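Local coordinates for cell wall binding protein cwp8 (Peptoclostridium difficile, PDB 5J6Q) that probably anchors to the bacterial cell wall through its three CWB2 modules, as a surface protein associated with the S-layer, at residues K3-S8 with H178-K183; E18-L23 with T51-L56; V25-T30 with G83-Y88; R39-K44 with K76-L81; T72-G77 with I172-L177. All coordinates share one frame; numbering follows the deposited sequence.

Contact 1 of 5, residues K3-S8 with H178-K183; sequences KNYTVS and HTVTVK
Val-7 and Val-182 meet through their CG2 methyls, 3.7 Å apart, in the closely packed part of two parallel strand segments, 3-8 and 178-183. On the same face the Tyr-5 ring lies alongside Val-180, which sets CG1 against CE1 at 3.6 Å and CG2 over one ring face, a CH-pi contact 4.3 Å from the Tyr-5 centroid. With CG wedged between the backbone N and the carbonyl carbon (chi1 56°), Tyr-5 starts on this face and its ring leans over to the neighbouring strand. The backbones are joined by nearly straight bonds: Thr-181 N to Tyr-5 O (2.9 Å, 166° at the hydrogen), Val-7 N to Thr-181 O, and Lys-183 N to Val-7 O. The face of Thr-6, Thr-181 and Lys-183 is more polar and carries a bound water. Thr-6 CG2 rests there on the extended Lys-183 chain, 3.5 Å from CE, and the water bonds to Tyr-5 O, Thr-179 O and Thr-181 OG1. Toward Lys-3 the pairing gives way to a side-chain bond, Thr-179 N to Asn-4 OD1 (2.9 Å), bent to 139° with the donor well above the amide carbonyl plane; both Lys-3 and Asn-4 are poorly ordered. Leu-15 of helix 13-24 packs on Tyr-5, Val-180 and Val-182, whereas strand 68-75 pairs with 178-183 on its other edge, leaving 5-8 outermost in the five-stranded mixed sheet.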
# COMPACT_ATOMS: atom_id res chain seq x y z
N LYS A 3 14.56 -17.36 17.29
CA LYS A 3 13.34 -16.88 16.64
C LYS A 3 13.02 -17.60 15.34
O LYS A 3 13.90 -18.18 14.71
CB LYS A 3 13.42 -15.36 16.36
CG LYS A 3 12.16 -14.60 16.81
CD LYS A 3 11.29 -15.45 17.75
CE LYS A 3 9.97 -14.84 18.08
NZ LYS A 3 9.19 -15.75 18.96
N ASN A 4 11.74 -17.57 14.96
CA ASN A 4 11.26 -18.21 13.74
C ASN A 4 10.93 -17.17 12.66
O ASN A 4 9.94 -16.44 12.79
CB ASN A 4 10.01 -19.02 14.04
CG ASN A 4 10.20 -19.97 15.20
OD1 ASN A 4 10.01 -21.18 15.03
ND2 ASN A 4 10.68 -19.53 16.37
N TYR A 5 11.74 -17.10 11.60
CA TYR A 5 11.52 -16.13 10.54
C TYR A 5 11.72 -16.71 9.12
O TYR A 5 11.92 -17.92 8.96
CB TYR A 5 12.49 -14.97 10.74
CG TYR A 5 13.92 -15.46 10.80
CD1 TYR A 5 14.72 -15.47 9.67
CD2 TYR A 5 14.46 -15.93 11.99
CE1 TYR A 5 16.03 -15.93 9.71
CE2 TYR A 5 15.77 -16.41 12.04
CZ TYR A 5 16.54 -16.40 10.90
OH TYR A 5 17.83 -16.87 10.94
N THR A 6 11.73 -15.81 8.11
CA THR A 6 11.85 -16.18 6.74
C THR A 6 12.86 -15.34 6.05
O THR A 6 12.92 -14.13 6.23
CB THR A 6 10.43 -16.09 6.15
OG1 THR A 6 9.58 -16.89 6.98
CG2 THR A 6 10.35 -16.57 4.74
N VAL A 7 13.70 -15.97 5.25
CA VAL A 7 14.73 -15.25 4.52
C VAL A 7 14.65 -15.67 3.15
O VAL A 7 14.17 -16.75 2.87
CB VAL A 7 16.19 -15.54 5.03
CG1 VAL A 7 16.42 -14.89 6.39
CG2 VAL A 7 16.42 -17.06 5.14
N SER A 8 15.14 -14.86 2.27
CA SER A 8 15.16 -15.30 0.90
C SER A 8 16.41 -16.19 0.69
O SER A 8 17.39 -16.04 1.41
CB SER A 8 15.21 -14.11 -0.04
OG SER A 8 16.45 -13.43 0.12
N HIS A 178 13.12 -24.08 16.64
CA HIS A 178 13.02 -22.81 15.90
C HIS A 178 13.00 -23.14 14.36
O HIS A 178 13.71 -24.05 13.94
CB HIS A 178 14.19 -21.83 16.17
CG HIS A 178 14.38 -21.49 17.61
ND1 HIS A 178 15.27 -22.17 18.42
CD2 HIS A 178 13.79 -20.54 18.38
CE1 HIS A 178 15.21 -21.63 19.63
NE2 HIS A 178 14.33 -20.65 19.64
N THR A 179 12.25 -22.39 13.55
CA THR A 179 12.14 -22.70 12.15
C THR A 179 12.44 -21.54 11.33
O THR A 179 11.93 -20.43 11.57
CB THR A 179 10.71 -23.16 11.81
OG1 THR A 179 10.49 -24.36 12.52
CG2 THR A 179 10.52 -23.39 10.29
N VAL A 180 13.26 -21.78 10.33
CA VAL A 180 13.59 -20.72 9.46
C VAL A 180 13.12 -21.18 8.12
O VAL A 180 13.49 -22.28 7.64
CB VAL A 180 15.13 -20.46 9.47
CG1 VAL A 180 15.48 -19.33 8.52
CG2 VAL A 180 15.62 -20.19 10.90
N THR A 181 12.36 -20.38 7.48
CA THR A 181 11.84 -20.80 6.19
C THR A 181 12.64 -20.12 5.23
O THR A 181 12.91 -18.94 5.46
CB THR A 181 10.34 -20.40 6.11
OG1 THR A 181 9.69 -21.05 7.23
CG2 THR A 181 9.72 -20.77 4.78
N VAL A 182 13.07 -20.82 4.17
CA VAL A 182 13.91 -20.19 3.16
C VAL A 182 13.14 -20.22 1.89
O VAL A 182 12.70 -21.32 1.50
CB VAL A 182 15.31 -20.89 2.98
CG1 VAL A 182 16.02 -20.28 1.80
CG2 VAL A 182 16.18 -20.69 4.24
N LYS A 183 13.00 -19.03 1.21
CA LYS A 183 12.19 -18.95 -0.00
C LYS A 183 12.90 -18.38 -1.17
O LYS A 183 13.59 -17.36 -1.02
CB LYS A 183 10.95 -18.01 0.19
CG LYS A 183 10.13 -18.19 1.43
CD LYS A 183 8.82 -17.32 1.30
CE LYS A 183 7.88 -17.45 2.48
NZ LYS A 183 6.81 -16.37 2.48
O HOH W 1 9.88 -19.97 10.06

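Contact 2 of 5, residues E18-L23 with T51-L56; sequences EVRKAL and TNATQL
The guanidinium of Arg-20 lies with one face on Ala-53 CB, which sits 3.5 Å above its plane and offset toward the rim; at the edge, near the plane, is Thr-54 OG1, 4.1 Å from NH1. Arg-20 CG is anti to the backbone N (chi1 -169°), and the chain is bent at chi3 (-22°), which sets the position of NE. That NE is held by a salt bridge to Glu-17, one turn earlier, so the charge is paired within its own helix while one face of the flat group packs on Ala-53 CB. Helix 13-24 here meets the N-terminal end of helix 53-61, with the backbones closest at Arg-20 and Ala-53, 5.2 Å between CA atoms. Asn-52 is the N-cap of the second helix: its OD1 accepts from Gln-55 N at 3.1 Å. Leu-23 CD1 reaches this helix start and lies 3.7 Å from Ala-53 N. Val-19 and Leu-56 cross at about a right angle, CG2 to CD2 3.6 Å, and Leu-50 touches both. Strand 41-45 adds Ile-43 against Leu-23 and Val-45 against Leu-56.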
# COMPACT_ATOMS: atom_id res chain seq x y z
N GLU A 18 25.54 -19.78 10.25
CA GLU A 18 24.91 -19.88 11.55
C GLU A 18 24.77 -21.41 11.79
O GLU A 18 25.10 -21.94 12.86
CB GLU A 18 23.54 -19.17 11.48
CG GLU A 18 23.62 -17.67 11.78
CD GLU A 18 22.26 -16.98 11.82
OE1 GLU A 18 21.21 -17.64 11.66
OE2 GLU A 18 22.24 -15.74 12.00
N VAL A 19 24.33 -22.14 10.74
CA VAL A 19 24.15 -23.58 10.90
C VAL A 19 25.54 -24.28 10.94
O VAL A 19 25.73 -25.20 11.72
CB VAL A 19 23.28 -24.05 9.70
CG1 VAL A 19 23.24 -25.54 9.69
CG2 VAL A 19 21.85 -23.47 9.79
N ARG A 20 26.48 -23.87 10.06
CA ARG A 20 27.83 -24.47 10.04
C ARG A 20 28.42 -24.43 11.47
O ARG A 20 28.86 -25.44 12.00
CB ARG A 20 28.75 -23.72 8.99
CG ARG A 20 30.03 -24.49 8.79
CD ARG A 20 30.93 -24.04 7.65
NE ARG A 20 30.26 -23.28 6.60
CZ ARG A 20 29.92 -23.78 5.42
NH1 ARG A 20 30.17 -25.06 5.13
NH2 ARG A 20 29.33 -23.03 4.51
N LYS A 21 28.37 -23.30 12.11
CA LYS A 21 28.91 -23.18 13.46
C LYS A 21 28.16 -24.02 14.45
O LYS A 21 28.79 -24.71 15.27
CB LYS A 21 28.87 -21.71 13.90
CG LYS A 21 30.01 -20.90 13.29
CD LYS A 21 30.04 -19.47 13.87
CE LYS A 21 30.81 -18.51 12.98
NZ LYS A 21 30.54 -17.08 13.31
N ALA A 22 26.80 -24.02 14.39
CA ALA A 22 25.99 -24.77 15.37
C ALA A 22 26.27 -26.28 15.21
O ALA A 22 26.27 -27.05 16.20
CB ALA A 22 24.48 -24.46 15.16
N LEU A 23 26.46 -26.73 13.95
CA LEU A 23 26.79 -28.16 13.74
C LEU A 23 28.12 -28.52 14.44
O LEU A 23 28.35 -29.69 14.71
CB LEU A 23 26.97 -28.46 12.22
CG LEU A 23 25.69 -28.37 11.42
CD1 LEU A 23 25.93 -28.55 9.92
CD2 LEU A 23 24.76 -29.46 11.93
N THR A 51 23.14 -33.47 6.83
CA THR A 51 24.44 -34.15 6.80
C THR A 51 25.55 -33.02 7.10
O THR A 51 26.37 -33.28 7.95
CB THR A 51 24.75 -34.77 5.45
OG1 THR A 51 23.68 -35.66 5.09
CG2 THR A 51 26.15 -35.54 5.52
N ASN A 52 25.51 -31.81 6.48
CA ASN A 52 26.58 -30.76 6.86
C ASN A 52 26.13 -29.45 6.26
O ASN A 52 25.09 -29.49 5.58
CB ASN A 52 28.00 -31.25 6.34
CG ASN A 52 28.04 -31.55 4.82
OD1 ASN A 52 27.48 -30.83 4.02
ND2 ASN A 52 28.72 -32.56 4.32
N ALA A 53 26.85 -28.26 6.39
CA ALA A 53 26.25 -27.07 5.84
C ALA A 53 26.22 -27.08 4.41
O ALA A 53 25.35 -26.44 3.82
CB ALA A 53 26.98 -25.83 6.30
N THR A 54 27.14 -27.78 3.77
CA THR A 54 27.06 -27.71 2.32
C THR A 54 25.70 -28.40 1.80
O THR A 54 25.19 -27.99 0.77
CB THR A 54 28.32 -28.47 1.69
OG1 THR A 54 29.50 -27.79 2.16
CG2 THR A 54 28.35 -28.47 0.12
N GLN A 55 25.17 -29.44 2.44
CA GLN A 55 23.92 -30.01 1.87
C GLN A 55 22.82 -28.91 2.11
O GLN A 55 21.91 -28.83 1.34
CB GLN A 55 23.57 -31.29 2.66
CG GLN A 55 22.16 -31.92 2.23
CD GLN A 55 21.92 -33.11 3.09
OE1 GLN A 55 21.70 -33.03 4.37
NE2 GLN A 55 22.24 -34.21 2.56
N LEU A 56 22.99 -28.00 3.15
CA LEU A 56 21.94 -26.99 3.41
C LEU A 56 21.94 -26.09 2.20
O LEU A 56 20.92 -25.90 1.46
CB LEU A 56 22.19 -26.20 4.76
CG LEU A 56 21.20 -24.98 4.97
CD1 LEU A 56 19.72 -25.43 4.81
CD2 LEU A 56 21.26 -24.41 6.36

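Contact 3 of 5, residues V25-T30 with G83-Y88; sequences VKFEDT and GKVVDY
Glu-28 grips Val-85 from two directions. Its backbone N donates to Val-85 O at 2.9 Å, and its carboxylate returns to the same residue, Val-85 N to Glu-28 OE1 also 2.9 Å, through the anti lone pair of that oxygen. CG anti to the carbonyl carbon (chi1 -60°) and an extended chi2 (178°) carry the carboxylate alongside the strand. Val-85 O takes a second, weak bond from Asp-29 N (3.4 Å). Beside this, Phe-27 directs its CD2-CE2 side at the backbone of Val-86 and Asp-87: Val-86 C lies near the ring plane, at the edge, and CE2 is 3.2 Å from Asp-87 CA. Asp-87 crosses the ring at about a right angle, the carboxylate turned 71° from the ring plane, and meets Thr-30, Asp-87 OD1 to Thr-30 CA 3.1 Å. In the next shell this carboxylate is held by Lys-31 N and Ala-32 N, while Thr-30 OG1 bonds Ala-34 O, so the loop is fastened just beyond the contact. A water bonds Tyr-88 OH and, weakly, Asp-29 OD1. The irregular 25-30 segment thus leaves helix 13-24 and lies against strand 84-86, which pairs with 79-81 in a two-stranded hairpin; Val-40 packs on Val-25, Phe-27 and Val-85.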
# COMPACT_ATOMS: atom_id res chain seq x y z
N VAL A 25 29.02 -27.67 17.55
CA VAL A 25 28.86 -27.87 18.98
C VAL A 25 28.52 -29.32 19.31
O VAL A 25 27.43 -29.83 18.96
CB VAL A 25 27.79 -26.89 19.51
CG1 VAL A 25 27.69 -27.00 21.01
CG2 VAL A 25 28.14 -25.44 19.12
N LYS A 26 29.46 -30.01 19.98
CA LYS A 26 29.25 -31.40 20.35
C LYS A 26 29.37 -31.58 21.89
O LYS A 26 29.86 -30.67 22.59
CB LYS A 26 30.31 -32.29 19.67
CG LYS A 26 29.80 -32.91 18.37
CD LYS A 26 29.84 -31.99 17.20
CE LYS A 26 30.00 -32.77 15.90
NZ LYS A 26 30.77 -31.99 14.90
N PHE A 27 28.93 -32.74 22.38
CA PHE A 27 28.99 -33.07 23.78
C PHE A 27 30.42 -33.57 24.03
O PHE A 27 30.88 -34.40 23.26
CB PHE A 27 28.02 -34.20 24.11
CG PHE A 27 26.59 -33.75 24.17
CD1 PHE A 27 25.69 -34.13 23.19
CD2 PHE A 27 26.15 -32.92 25.20
CE1 PHE A 27 24.37 -33.68 23.23
CE2 PHE A 27 24.83 -32.48 25.23
CZ PHE A 27 23.95 -32.86 24.25
N GLU A 28 31.09 -33.03 25.06
CA GLU A 28 32.42 -33.48 25.42
C GLU A 28 32.30 -34.53 26.54
O GLU A 28 33.17 -35.38 26.70
CB GLU A 28 33.25 -32.26 25.80
CG GLU A 28 33.32 -31.32 24.61
CD GLU A 28 34.08 -30.04 24.88
OE1 GLU A 28 33.59 -29.19 25.66
OE2 GLU A 28 35.18 -29.89 24.31
N ASP A 29 31.20 -34.49 27.30
CA ASP A 29 30.93 -35.47 28.37
C ASP A 29 29.40 -35.70 28.44
O ASP A 29 28.65 -34.74 28.35
CB ASP A 29 31.48 -34.94 29.71
CG ASP A 29 31.62 -35.98 30.81
OD1 ASP A 29 32.60 -35.91 31.56
OD2 ASP A 29 30.74 -36.86 30.91
N THR A 30 28.96 -36.95 28.57
CA THR A 30 27.53 -37.21 28.61
C THR A 30 27.21 -38.16 29.75
O THR A 30 27.98 -39.09 30.03
CB THR A 30 27.03 -37.75 27.24
OG1 THR A 30 27.42 -39.12 27.06
CG2 THR A 30 27.55 -36.91 26.08
N GLY A 83 34.34 -26.20 31.75
CA GLY A 83 34.93 -26.14 30.42
C GLY A 83 34.48 -27.15 29.39
O GLY A 83 34.84 -27.02 28.22
N LYS A 84 33.68 -28.16 29.79
CA LYS A 84 33.19 -29.18 28.86
C LYS A 84 31.68 -29.03 28.64
O LYS A 84 30.95 -28.82 29.62
CB LYS A 84 33.46 -30.58 29.43
CG LYS A 84 34.93 -30.95 29.49
CD LYS A 84 35.07 -32.37 30.03
CE LYS A 84 36.40 -32.99 29.67
NZ LYS A 84 36.40 -34.45 29.94
N VAL A 85 31.20 -29.14 27.36
CA VAL A 85 29.74 -29.06 27.14
C VAL A 85 29.21 -30.41 27.50
O VAL A 85 29.81 -31.44 27.12
CB VAL A 85 29.35 -28.66 25.71
CG1 VAL A 85 30.21 -27.68 24.93
CG2 VAL A 85 28.24 -29.46 24.96
N VAL A 86 28.11 -30.44 28.25
CA VAL A 86 27.53 -31.72 28.68
C VAL A 86 26.05 -31.79 28.41
O VAL A 86 25.40 -30.78 28.16
CB VAL A 86 27.76 -31.87 30.22
CG1 VAL A 86 29.26 -31.98 30.55
CG2 VAL A 86 27.13 -30.68 30.94
N ASP A 87 25.52 -32.98 28.49
CA ASP A 87 24.09 -33.21 28.29
C ASP A 87 23.34 -33.21 29.67
O ASP A 87 22.13 -33.47 29.71
CB ASP A 87 23.91 -34.59 27.68
CG ASP A 87 24.39 -35.66 28.64
OD1 ASP A 87 25.28 -35.35 29.50
OD2 ASP A 87 23.91 -36.81 28.55
N TYR A 88 24.05 -32.93 30.78
CA TYR A 88 23.38 -33.13 32.07
C TYR A 88 23.39 -32.00 33.02
O TYR A 88 24.16 -31.04 32.90
CB TYR A 88 23.98 -34.39 32.77
CG TYR A 88 25.40 -34.21 33.27
CD1 TYR A 88 25.65 -33.81 34.58
CD2 TYR A 88 26.48 -34.45 32.45
CE1 TYR A 88 26.95 -33.65 35.05
CE2 TYR A 88 27.79 -34.29 32.90
CZ TYR A 88 28.02 -33.89 34.20
OH TYR A 88 29.31 -33.72 34.62
O HOH W 2 31.71 -33.08 33.27

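Contact 4 of 5, residues R39-K44 with K76-L81; sequences RVYDIK and KGHQVL
Arg-39 offers its carbonyl oxygen to the ammonium of Lys-76, NZ to O 2.8 Å, with the donor tilted 33° from the carbonyl plane. Its own guanidinium points elsewhere, bonding the carbonyl of Leu-50. Val-40 O then accepts from Lys-76 N at 3.0 Å; the bond is nearly straight, 172° at the hydrogen, so one lysine holds two successive carbonyls, with its backbone on one and its side-chain tip on the other. Val-40 CG2 lies over one face of the His-78 ring, 3.7 Å from its centroid, and also over the centre of the Tyr-41 ring, so one methyl sits in the angle formed by the two rings. Tyr-41 comes next, its ring inclined at 74° to that of His-78, with centroids 5.5 Å apart. Asp-42 adds only an aliphatic touch, CB to Lys-76 CE 3.7 Å; its carboxylate turns to Lys-44 in a weak salt bridge. Strand 41-45 starts here, next to strand 68-75, and the 76-81 segment carries the chain from that sheet to the hairpin strand 79-81. The chemistry is that of an ammonium with a main-chain carbonyl as partner across this contact: the ammonium is probably placed by the carbonyl positions, as the nearby Asp-42 carboxylate is not in contact with it, while the methyl and rings beside it supply apolar packing.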
# COMPACT_ATOMS: atom_id res chain seq x y z
N ARG A 39 26.13 -34.35 18.14
CA ARG A 39 25.90 -32.91 18.08
C ARG A 39 24.90 -32.49 19.18
O ARG A 39 24.03 -33.27 19.60
CB ARG A 39 25.27 -32.41 16.77
CG ARG A 39 25.97 -32.88 15.51
CD ARG A 39 24.91 -32.92 14.38
NE ARG A 39 25.60 -32.92 13.10
CZ ARG A 39 25.03 -32.94 11.90
NH1 ARG A 39 25.78 -32.96 10.81
NH2 ARG A 39 23.69 -32.94 11.78
N VAL A 40 25.02 -31.24 19.61
CA VAL A 40 24.09 -30.74 20.62
C VAL A 40 22.89 -30.09 19.92
O VAL A 40 21.86 -29.94 20.57
CB VAL A 40 24.69 -29.79 21.66
CG1 VAL A 40 25.88 -30.26 22.53
CG2 VAL A 40 24.33 -28.32 21.66
N TYR A 41 23.00 -29.70 18.64
CA TYR A 41 21.82 -29.17 17.98
C TYR A 41 21.31 -30.22 17.05
O TYR A 41 22.09 -30.90 16.36
CB TYR A 41 22.09 -27.86 17.23
CG TYR A 41 22.43 -26.78 18.22
CD1 TYR A 41 23.72 -26.30 18.33
CD2 TYR A 41 21.46 -26.26 19.08
CE1 TYR A 41 24.06 -25.32 19.27
CE2 TYR A 41 21.77 -25.29 20.02
CZ TYR A 41 23.07 -24.82 20.12
OH TYR A 41 23.38 -23.87 21.06
N ASP A 42 19.97 -30.40 17.07
CA ASP A 42 19.31 -31.34 16.22
C ASP A 42 18.85 -30.43 15.03
O ASP A 42 17.98 -29.55 15.16
CB ASP A 42 18.14 -32.02 16.99
CG ASP A 42 17.32 -32.88 16.06
OD1 ASP A 42 17.72 -33.00 14.91
OD2 ASP A 42 16.26 -33.42 16.49
N ILE A 43 19.46 -30.63 13.87
CA ILE A 43 19.14 -29.75 12.79
C ILE A 43 18.62 -30.49 11.53
O ILE A 43 19.23 -31.44 11.09
CB ILE A 43 20.34 -28.99 12.40
CG1 ILE A 43 20.95 -28.30 13.69
CG2 ILE A 43 20.00 -28.04 11.31
CD1 ILE A 43 21.94 -27.17 13.31
N LYS A 44 17.53 -30.00 10.97
CA LYS A 44 16.94 -30.66 9.83
C LYS A 44 16.51 -29.71 8.80
O LYS A 44 16.32 -28.53 9.05
CB LYS A 44 15.70 -31.45 10.31
CG LYS A 44 16.05 -32.58 11.19
CD LYS A 44 14.97 -32.77 12.20
CE LYS A 44 14.56 -34.19 12.31
NZ LYS A 44 14.98 -34.69 13.60
N LYS A 76 19.23 -29.79 22.08
CA LYS A 76 18.81 -30.97 22.85
C LYS A 76 19.06 -30.78 24.37
O LYS A 76 18.88 -31.73 25.12
CB LYS A 76 19.57 -32.22 22.39
CG LYS A 76 19.49 -32.48 20.86
CD LYS A 76 20.28 -33.77 20.55
CE LYS A 76 20.45 -34.06 19.06
NZ LYS A 76 21.75 -34.70 18.83
N GLY A 77 19.44 -29.55 24.78
CA GLY A 77 19.75 -29.23 26.16
C GLY A 77 21.21 -29.48 26.50
O GLY A 77 21.65 -30.62 26.64
N HIS A 78 21.95 -28.42 26.64
CA HIS A 78 23.36 -28.57 26.99
C HIS A 78 23.80 -27.48 27.95
O HIS A 78 23.14 -26.44 28.08
CB HIS A 78 24.24 -28.45 25.71
CG HIS A 78 24.06 -27.13 25.04
ND1 HIS A 78 25.07 -26.19 24.96
CD2 HIS A 78 22.97 -26.56 24.46
CE1 HIS A 78 24.60 -25.11 24.37
NE2 HIS A 78 23.34 -25.30 24.05
N GLN A 79 24.91 -27.74 28.63
CA GLN A 79 25.49 -26.67 29.45
C GLN A 79 27.01 -26.85 29.56
O GLN A 79 27.53 -27.89 29.17
CB GLN A 79 24.86 -26.66 30.86
CG GLN A 79 25.66 -27.45 31.89
CD GLN A 79 25.02 -27.28 33.25
OE1 GLN A 79 24.99 -26.18 33.80
NE2 GLN A 79 24.45 -28.35 33.78
N VAL A 80 27.72 -25.84 30.07
CA VAL A 80 29.16 -25.95 30.27
C VAL A 80 29.46 -26.13 31.76
O VAL A 80 29.13 -25.26 32.57
CB VAL A 80 29.89 -24.69 29.75
CG1 VAL A 80 31.40 -24.86 29.92
CG2 VAL A 80 29.55 -24.43 28.29
N LEU A 81 30.06 -27.26 32.13
CA LEU A 81 30.46 -27.56 33.49
C LEU A 81 31.96 -27.77 33.46
O LEU A 81 32.42 -28.75 32.88
CB LEU A 81 29.79 -28.83 34.03
CG LEU A 81 28.29 -28.74 34.19
CD1 LEU A 81 27.77 -30.06 34.69
CD2 LEU A 81 27.92 -27.64 35.16

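Contact 5 of 5, residues T72-G77 with I172-L177; sequences TIQDKG and IDSKEL
Gly-77 and Ile-172 meet without room for a side chain: Gly-77 CA makes a CH...O contact with Ile-172 O at 3.4 Å, and a CB would fall against that oxygen. The backbone angles of Gly-77 (phi 89°, psi 107°) also suit a residue lacking CB, and Ile-172 CG2 closes on the same CA at 3.5 Å. Next to it Asp-75 O accepts from Lys-175 N (2.8 Å). The Asp-75 side chain crosses the extended Lys-175 chain at a slant, where OD2 and NZ form a weak salt bridge, although the position of the carboxylate is less sure; its OD1, equally uncertain in place, accepts from Gly-77 N two residues on, an Asx turn. Strand 68-75 ends at this turn, and the 172-177 segment runs in nearly the opposite direction, 167° between end-to-end directions, leading into strand 178-183, which pairs with 68-75 in the same sheet. Gln-74 reaches over this irregular stretch with CG anti to the backbone N and the chain extended. Its NE2 donates to Lys-175 O at 2.7 Å, an almost straight bond with the acceptor close to the amide plane. Where the backbones are too far apart to pair directly, a water fills in, accepting from Asp-75 N and donating to Glu-176 O. At the far end Leu-177 CD2 packs obliquely on Thr-72 CB, 3.5 Å away.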
# COMPACT_ATOMS: atom_id res chain seq x y z
N THR A 72 14.91 -26.65 10.63
CA THR A 72 14.56 -26.63 12.01
C THR A 72 15.86 -26.91 12.79
O THR A 72 16.70 -27.76 12.40
CB THR A 72 13.43 -27.68 12.37
OG1 THR A 72 13.94 -28.99 12.15
CG2 THR A 72 12.12 -27.43 11.57
N ILE A 73 16.04 -26.12 13.86
CA ILE A 73 17.16 -26.20 14.76
C ILE A 73 16.56 -26.41 16.11
O ILE A 73 15.66 -25.66 16.52
CB ILE A 73 18.06 -24.89 14.82
CG1 ILE A 73 18.57 -24.53 13.48
CG2 ILE A 73 19.20 -25.09 15.85
CD1 ILE A 73 17.66 -23.50 12.80
N GLN A 74 17.02 -27.40 16.84
CA GLN A 74 16.53 -27.55 18.20
C GLN A 74 17.64 -28.00 19.17
O GLN A 74 18.27 -29.05 18.99
CB GLN A 74 15.38 -28.52 18.28
CG GLN A 74 14.93 -28.72 19.73
CD GLN A 74 13.72 -29.62 19.81
OE1 GLN A 74 13.46 -30.44 18.92
NE2 GLN A 74 12.98 -29.55 20.94
N ASP A 75 17.87 -27.21 20.20
CA ASP A 75 18.89 -27.56 21.17
C ASP A 75 18.42 -28.75 21.98
O ASP A 75 17.31 -28.75 22.49
CB ASP A 75 19.12 -26.34 22.03
CG ASP A 75 20.11 -26.50 23.15
OD1 ASP A 75 20.50 -27.64 23.45
OD2 ASP A 75 20.47 -25.50 23.73
N LYS A 76 19.23 -29.79 22.08
CA LYS A 76 18.81 -30.97 22.85
C LYS A 76 19.06 -30.78 24.37
O LYS A 76 18.88 -31.73 25.12
CB LYS A 76 19.57 -32.22 22.39
CG LYS A 76 19.49 -32.48 20.86
CD LYS A 76 20.28 -33.77 20.55
CE LYS A 76 20.45 -34.06 19.06
NZ LYS A 76 21.75 -34.70 18.83
N GLY A 77 19.44 -29.55 24.78
CA GLY A 77 19.75 -29.23 26.16
C GLY A 77 21.21 -29.48 26.50
O GLY A 77 21.65 -30.62 26.64
N ILE A 172 19.17 -32.58 30.58
CA ILE A 172 18.77 -31.21 30.31
C ILE A 172 17.82 -31.34 29.17
O ILE A 172 18.26 -31.61 28.06
CB ILE A 172 19.98 -30.34 29.94
CG1 ILE A 172 21.02 -30.37 31.07
CG2 ILE A 172 19.54 -28.94 29.65
CD1 ILE A 172 22.27 -29.62 30.66
N ASP A 173 16.50 -31.18 29.41
CA ASP A 173 15.48 -31.36 28.36
C ASP A 173 15.70 -30.53 27.10
O ASP A 173 16.24 -29.44 27.17
CB ASP A 173 14.08 -31.02 28.90
CG ASP A 173 13.65 -31.86 30.08
OD1 ASP A 173 13.97 -33.08 30.10
OD2 ASP A 173 12.98 -31.32 30.98
N SER A 174 15.25 -31.04 25.95
CA SER A 174 15.40 -30.28 24.72
C SER A 174 14.71 -28.95 24.90
O SER A 174 13.74 -28.83 25.63
CB SER A 174 14.84 -31.04 23.51
OG SER A 174 13.43 -31.15 23.51
N LYS A 175 15.23 -27.94 24.26
CA LYS A 175 14.67 -26.61 24.32
C LYS A 175 13.69 -26.51 23.18
O LYS A 175 13.18 -27.55 22.74
CB LYS A 175 15.77 -25.55 24.23
CG LYS A 175 16.65 -25.54 25.49
CD LYS A 175 17.81 -24.55 25.38
CE LYS A 175 18.90 -24.88 26.39
NZ LYS A 175 20.06 -23.93 26.32
N GLU A 176 13.46 -25.32 22.66
CA GLU A 176 12.40 -25.25 21.66
C GLU A 176 12.82 -25.15 20.20
O GLU A 176 13.69 -24.38 19.83
CB GLU A 176 11.47 -24.08 22.02
CG GLU A 176 10.62 -24.39 23.24
CD GLU A 176 9.14 -24.48 22.91
OE1 GLU A 176 8.79 -24.75 21.74
OE2 GLU A 176 8.33 -24.27 23.83
N LEU A 177 12.11 -25.93 19.38
CA LEU A 177 12.22 -26.04 17.91
C LEU A 177 12.04 -24.68 17.23
O LEU A 177 10.92 -24.18 17.26
CB LEU A 177 11.05 -26.98 17.49
CG LEU A 177 10.93 -27.51 16.05
CD1 LEU A 177 10.62 -26.37 15.10
CD2 LEU A 177 12.12 -28.29 15.59
O HOH W 3 16.04 -24.90 20.65

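In the fold
All five contacts lie in the N-terminal part of the chain, on one side of its centre. Contacts 1, 4 and 5 reach the same mixed sheet: 5-8, 178-183, 68-75 and 41-45 lie in that order across it. Contact 2 sets helices 13-24 and 53-61 beside it and touches contact 1 through helix 13-24. Contact 3 is about 8 Å from contact 4, centre to centre, and shares its small 79-81/84-86 sheet; contacts 4 and 5, about 7 Å apart, share Lys-76 and Gly-77. Contact 1 encloses the other four along the chain, so strand 178-183 returns from far along the chain to join a sheet begun by the N-terminal strand.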